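Local coordinates for odorant Binding Protein from Varroa destructor, form P2<1> (Varroa destructor, PDB 7NZA) that probably binds and carries small hydrophobic odorant molecules in a wide open internal cavity, at residues 103-107 against 136-140; 108-114 against 128-133. One frame throughout, in Å; residues are numbered along the deposited sequence. Where two conformers were deposited one is given.

Interaction 1. Residues 103-107 against 136-140. With NA (sodium ion), chain E.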
loop_
_atom_site.group_PDB
_atom_site.type_symbol
_atom_site.label_atom_id
_atom_site.label_comp_id
_atom_site.label_asym_id
_atom_site.label_seq_id
_atom_site.Cartn_x
_atom_site.Cartn_y
_atom_site.Cartn_z
ATOM N N ALA A 103 25.131 -8.342 -8.378
ATOM C CA ALA A 103 25.077 -8.079 -6.926
ATOM C C ALA A 103 23.797 -8.642 -6.319
ATOM O O ALA A 103 23.856 -9.254 -5.251
ATOM C CB ALA A 103 25.201 -6.581 -6.737
ATOM N N VAL A 104 22.668 -8.439 -6.954
ATOM C CA VAL A 104 21.384 -8.984 -6.450
ATOM C C VAL A 104 21.403 -10.508 -6.397
ATOM O O VAL A 104 20.932 -11.116 -5.414
ATOM C CB VAL A 104 20.197 -8.392 -7.226
ATOM C CG1 VAL A 104 18.935 -9.140 -6.832
ATOM C CG2 VAL A 104 20.077 -6.877 -7.026
ATOM N N LEU A 105 21.932 -11.141 -7.440
ATOM C CA LEU A 105 21.962 -12.617 -7.478
ATOM C C LEU A 105 22.941 -13.176 -6.416
ATOM O O LEU A 105 22.680 -14.267 -5.901
ATOM C CB LEU A 105 22.356 -13.030 -8.899
ATOM C CG LEU A 105 21.245 -12.891 -9.952
ATOM C CD1 LEU A 105 21.836 -13.284 -11.298
ATOM C CD2 LEU A 105 20.025 -13.703 -9.631
ATOM N N LEU A 106 23.973 -12.460 -6.083
ATOM C CA LEU A 106 24.863 -12.896 -4.993
ATOM C C LEU A 106 24.141 -12.791 -3.671
ATOM O O LEU A 106 24.188 -13.704 -2.845
ATOM C CB LEU A 106 26.150 -12.062 -4.977
ATOM C CG LEU A 106 27.194 -12.527 -3.973
ATOM C CD1 LEU A 106 27.631 -13.980 -4.238
ATOM C CD2 LEU A 106 28.387 -11.599 -4.033
ATOM N N LYS A 107 23.366 -11.709 -3.466
ATOM C CA LYS A 107 22.558 -11.602 -2.238
ATOM C C LYS A 107 21.473 -12.632 -2.254
ATOM O O LYS A 107 21.072 -13.103 -1.168
ATOM C CB LYS A 107 22.075 -10.162 -2.024
ATOM C CG LYS A 107 23.170 -9.191 -1.625
ATOM C CD LYS A 107 23.821 -9.599 -0.333
ATOM C CE LYS A 107 24.722 -8.488 0.191
ATOM N NZ LYS A 107 25.235 -8.884 1.517
ATOM N N ASN A 136 18.375 -6.029 1.115
ATOM C CA ASN A 136 19.576 -6.022 0.258
ATOM C C ASN A 136 19.321 -5.473 -1.126
ATOM O O ASN A 136 20.167 -4.716 -1.615
ATOM C CB ASN A 136 20.190 -7.407 0.153
ATOM C CG ASN A 136 20.993 -7.758 1.376
ATOM O OD1 ASN A 136 22.089 -7.210 1.528
ATOM N ND2 ASN A 136 20.454 -8.555 2.263
ATOM N N ILE A 137 18.224 -5.764 -1.750
ATOM C CA ILE A 137 17.880 -5.171 -3.058
ATOM C C ILE A 137 17.794 -3.680 -2.889
ATOM O O ILE A 137 18.252 -2.882 -3.710
ATOM C CB ILE A 137 16.644 -5.781 -3.675
ATOM C CG1 ILE A 137 16.847 -7.243 -4.053
ATOM C CG2 ILE A 137 16.252 -4.954 -4.907
ATOM C CD1 ILE A 137 15.600 -7.899 -4.520
ATOM N N SER A 138 17.144 -3.206 -1.807
ATOM C CA SER A 138 16.980 -1.749 -1.560
ATOM C C SER A 138 18.343 -1.076 -1.470
ATOM O O SER A 138 18.554 0.040 -2.016
ATOM C CB SER A 138 16.135 -1.439 -0.341
ATOM O OG SER A 138 14.841 -1.891 -0.503
ATOM N N GLN A 139 19.254 -1.708 -0.745
ATOM C CA GLN A 139 20.609 -1.152 -0.595
ATOM C C GLN A 139 21.347 -1.111 -1.923
ATOM O O GLN A 139 21.933 -0.100 -2.244
ATOM C CB GLN A 139 21.451 -1.968 0.398
ATOM C CG GLN A 139 20.955 -1.939 1.816
ATOM C CD GLN A 139 21.219 -0.581 2.412
ATOM O OE1 GLN A 139 22.351 -0.105 2.433
ATOM N NE2 GLN A 139 20.190 0.057 2.911
ATOM N N ILE A 140 21.341 -2.184 -2.681
ATOM C CA ILE A 140 22.080 -2.270 -3.957
ATOM C C ILE A 140 21.525 -1.247 -4.923
ATOM O O ILE A 140 22.259 -0.555 -5.649
ATOM C CB ILE A 140 22.002 -3.679 -4.508
ATOM C CG1 ILE A 140 22.810 -4.641 -3.653
ATOM C CG2 ILE A 140 22.371 -3.692 -6.002
ATOM C CD1 ILE A 140 22.456 -6.085 -3.828
HETATM NA NA NA E . 22.237 -16.516 -7.518
#

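Interaction 2. Residues 108-114 against 128-133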
loop_
_atom_site.group_PDB
_atom_site.type_symbol
_atom_site.label_atom_id
_atom_site.label_comp_id
_atom_site.label_asym_id
_atom_site.label_seq_id
_atom_site.Cartn_x
_atom_site.Cartn_y
_atom_site.Cartn_z
ATOM N N HIS A 108 20.902 -13.015 -3.395
ATOM C CA HIS A 108 19.942 -14.132 -3.400
ATOM C C HIS A 108 20.596 -15.314 -2.700
ATOM O O HIS A 108 19.939 -16.001 -1.899
ATOM C CB HIS A 108 19.534 -14.483 -4.854
ATOM C CG HIS A 108 18.798 -15.720 -4.960
ATOM N ND1 HIS A 108 17.470 -15.802 -4.688
ATOM C CD2 HIS A 108 19.250 -16.957 -5.261
ATOM C CE1 HIS A 108 17.088 -17.050 -4.825
ATOM N NE2 HIS A 108 18.171 -17.789 -5.194
ATOM N N ASP A 109 21.796 -15.692 -3.093
ATOM C CA ASP A 109 22.470 -16.861 -2.486
ATOM C C ASP A 109 22.660 -16.586 -0.987
ATOM O O ASP A 109 22.430 -17.543 -0.214
ATOM C CB ASP A 109 23.769 -17.165 -3.211
ATOM C CG ASP A 109 23.645 -17.568 -4.666
ATOM O OD1 ASP A 109 22.652 -18.177 -4.997
ATOM O OD2 ASP A 109 24.603 -17.209 -5.402
ATOM N N ALA A 110 23.146 -15.406 -0.661
ATOM C CA ALA A 110 23.407 -15.145 0.771
ATOM C C ALA A 110 22.119 -15.203 1.594
ATOM O O ALA A 110 22.096 -15.747 2.696
ATOM C CB ALA A 110 24.051 -13.776 0.940
ATOM N N CYS A 111 21.036 -14.704 1.045
ATOM C CA CYS A 111 19.739 -14.652 1.744
ATOM C C CYS A 111 19.142 -16.056 1.822
ATOM O O CYS A 111 18.596 -16.424 2.873
ATOM C CB CYS A 111 18.781 -13.725 1.025
ATOM S SG CYS A 111 19.202 -11.972 1.254
ATOM N N GLN A 112 19.269 -16.896 0.779
ATOM C CA GLN A 112 18.801 -18.272 0.855
ATOM C C GLN A 112 19.574 -18.999 1.945
ATOM O O GLN A 112 19.000 -19.786 2.679
ATOM C CB GLN A 112 18.893 -18.935 -0.512
ATOM C CG GLN A 112 18.489 -20.389 -0.468
ATOM C CD GLN A 112 18.519 -21.030 -1.823
ATOM O OE1 GLN A 112 18.747 -20.404 -2.835
ATOM N NE2 GLN A 112 18.152 -22.313 -1.870
ATOM N N LYS A 113 20.892 -18.822 1.978
ATOM C CA LYS A 113 21.728 -19.502 2.991
ATOM C C LYS A 113 21.288 -19.083 4.382
ATOM O O LYS A 113 21.128 -19.893 5.277
ATOM C CB LYS A 113 23.192 -19.161 2.730
ATOM C CG LYS A 113 24.121 -19.824 3.760
ATOM C CD LYS A 113 25.578 -19.477 3.619
ATOM C CE LYS A 113 26.478 -20.110 4.636
ATOM N NZ LYS A 113 27.881 -19.954 4.272
ATOM N N GLU A 114 21.180 -17.762 4.590
ATOM C CA GLU A 114 20.754 -17.265 5.920
ATOM C C GLU A 114 19.417 -17.885 6.319
ATOM O O GLU A 114 19.244 -18.374 7.461
ATOM C CB GLU A 114 20.745 -15.759 5.947
ATOM C CG GLU A 114 20.322 -15.201 7.301
ATOM C CD GLU A 114 20.177 -13.697 7.355
ATOM O OE1 GLU A 114 20.400 -13.023 6.357
ATOM O OE2 GLU A 114 19.820 -13.204 8.412
ATOM N N LEU A 128 12.089 -14.993 6.156
ATOM C CA LEU A 128 13.413 -14.346 6.341
ATOM C C LEU A 128 14.040 -14.065 4.964
ATOM O O LEU A 128 14.588 -12.990 4.802
ATOM C CB LEU A 128 14.323 -15.175 7.246
ATOM C CG LEU A 128 15.711 -14.575 7.474
ATOM C CD1 LEU A 128 15.648 -13.165 8.054
ATOM C CD2 LEU A 128 16.530 -15.470 8.408
ATOM N N TYR A 129 13.917 -14.962 3.994
ATOM C CA TYR A 129 14.473 -14.709 2.648
ATOM C C TYR A 129 13.870 -13.426 2.073
ATOM O O TYR A 129 14.607 -12.575 1.565
ATOM C CB TYR A 129 14.154 -15.873 1.718
ATOM C CG TYR A 129 14.466 -15.596 0.283
ATOM C CD1 TYR A 129 15.763 -15.671 -0.192
ATOM C CD2 TYR A 129 13.475 -15.175 -0.594
ATOM C CE1 TYR A 129 16.059 -15.386 -1.505
ATOM C CE2 TYR A 129 13.735 -14.885 -1.922
ATOM C CZ TYR A 129 15.063 -14.981 -2.378
ATOM O OH TYR A 129 15.282 -14.631 -3.661
ATOM N N GLN A 130 12.551 -13.250 2.174
ATOM C CA GLN A 130 11.904 -12.074 1.535
ATOM C C GLN A 130 12.358 -10.821 2.265
ATOM O O GLN A 130 12.630 -9.765 1.635
ATOM C CB GLN A 130 10.418 -12.207 1.535
ATOM C CG GLN A 130 9.922 -13.211 0.540
ATOM C CD GLN A 130 8.436 -13.227 0.373
ATOM O OE1 GLN A 130 7.694 -13.238 1.362
ATOM N NE2 GLN A 130 7.924 -13.198 -0.843
ATOM N N ALA A 131 12.453 -10.848 3.605
ATOM C CA ALA A 131 12.913 -9.671 4.343
ATOM C C ALA A 131 14.352 -9.342 3.976
ATOM O O ALA A 131 14.729 -8.189 3.804
ATOM C CB ALA A 131 12.763 -9.883 5.841
ATOM N N CYS A 132 15.178 -10.354 3.913
ATOM C CA CYS A 132 16.612 -10.242 3.540
ATOM C C CYS A 132 16.764 -9.629 2.145
ATOM O O CYS A 132 17.584 -8.729 1.938
ATOM C CB CYS A 132 17.298 -11.595 3.626
ATOM S SG CYS A 132 19.064 -11.685 3.285
ATOM N N MET A 133 15.960 -10.090 1.228
ATOM C CA MET A 133 16.066 -9.571 -0.176
ATOM C C MET A 133 15.481 -8.156 -0.236
ATOM O O MET A 133 16.002 -7.315 -0.959
ATOM C CB MET A 133 15.362 -10.499 -1.143
ATOM C CG MET A 133 16.158 -11.782 -1.296
ATOM S SD MET A 133 17.828 -11.552 -1.966
ATOM C CE MET A 133 17.501 -11.394 -3.722
#

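Interaction 1. Residues 103-107 against 136-140
This is the wider end of an antiparallel helical hairpin, where helix 98-118 and helix 122-141 of this non-classical, mainly helical odorant-binding protein fold face each other through aliphatic side chains. The axes of 103-107 and 136-140 come within 9.9 Å and run at 157° to one another, a separation that the branched side chains of Val104, Ile137 and Ile140 bridge. Ile140 makes the most contacts, reaching Ala103, Val104 and Lys107: its CA-to-CB bond points toward the other helix, and its extended side chain (chi2 t) brings CD1 3.7 Å from Ala103 O, 4.0 Å from Ala103 CB and 3.9 Å from Lys107 CG. The small Ala103 lets that methyl lie close to the backbone of its helix. Deeper in, Val104 CG1 meets Ile137 CG1 at 4.0 Å, and Val104 CG2 meets Ile140 CG2 at 4.1 Å; aliphatic side chains suit this seam because they fill it with no polar group to satisfy. At the partly exposed margin, Lys107 CE, the carbon next to the ammonium group, makes a close polar approach to Asn136 OD1 at 3.2 Å, while Asn136 ND2 hydrogen-bonds back to Cys132 O one turn earlier. Leu105 faces away from the hairpin partner, and Leu105 O binds the sodium ion at 2.8 Å, together with Arg88 NE of helix 84-93. Val104 and Leu105 both touch Ile91, so helix 84-93 packs beside this end of the hairpin, and across the dimer Ile137 packs on Thr9 of the second subunit.

Interaction 2. Residues 108-114 against 128-133
A disulfide-bridged helix-helix contact joins helix 98-118 to helix 122-141 in the antiparallel hairpin of this odorant-binding protein. The axes of 108-114 and 128-133 approach to 8.6 Å at 145°, and the CA atoms of Cys111 and Tyr129 lie only 5.3 Å apart. Both Cys111 and Cys132 direct their CA-to-CB bonds toward the opposite helix, so the bridge spans the interface directly, with SG of Cys111 2.1 Å from SG of Cys132 and chi3 at -76°. Sulfur continues inward: Met133 SD sits 3.5 Å from Cys111 SG and 3.6 Å from His108 CA, its flexible, unbranched side chain folding into the buried space beside the bridge. Toward the outer edge, Glu114 lays its aliphatic part against Leu128, CG to CD2 4.0 Å, while its carboxylate reaches back toward the bridge, Glu114 OE1 3.6 Å from Cys132 SG. Tyr129 lays its ring along the flank of the hairpin, CD1 3.8 Å from Cys111 CB, where it meets Phe84 of helix 84-93 edge-to-face; Ala8 of the second subunit also packs on it. A buried tyrosine needs a partner for its hydroxyl, and His108 supplies one: Tyr129 OH and His108 ND1 are hydrogen-bonded at 2.7 Å.

How the interactions relate
Both interactions hold the same two helices, 98-118 and 122-141, and their centres are 10 Å apart, so they act as successive layers of one interface. Interaction 2 lies nearer the hairpin's turn, with closer axes and 420 Å² buried; interaction 1 is farther along, with a wider gap and 294 Å². Each combines a buried side with a more exposed margin, but the chemistry changes: a covalent bridge and a histidine-tyrosine hydrogen bond in interaction 2 give way to mainly aliphatic packing in interaction 1, with one polar approach at the margin. Met133 joins the layers, with SD 3.7 Å from Lys107 O and CE 3.8 Å from Val104 O.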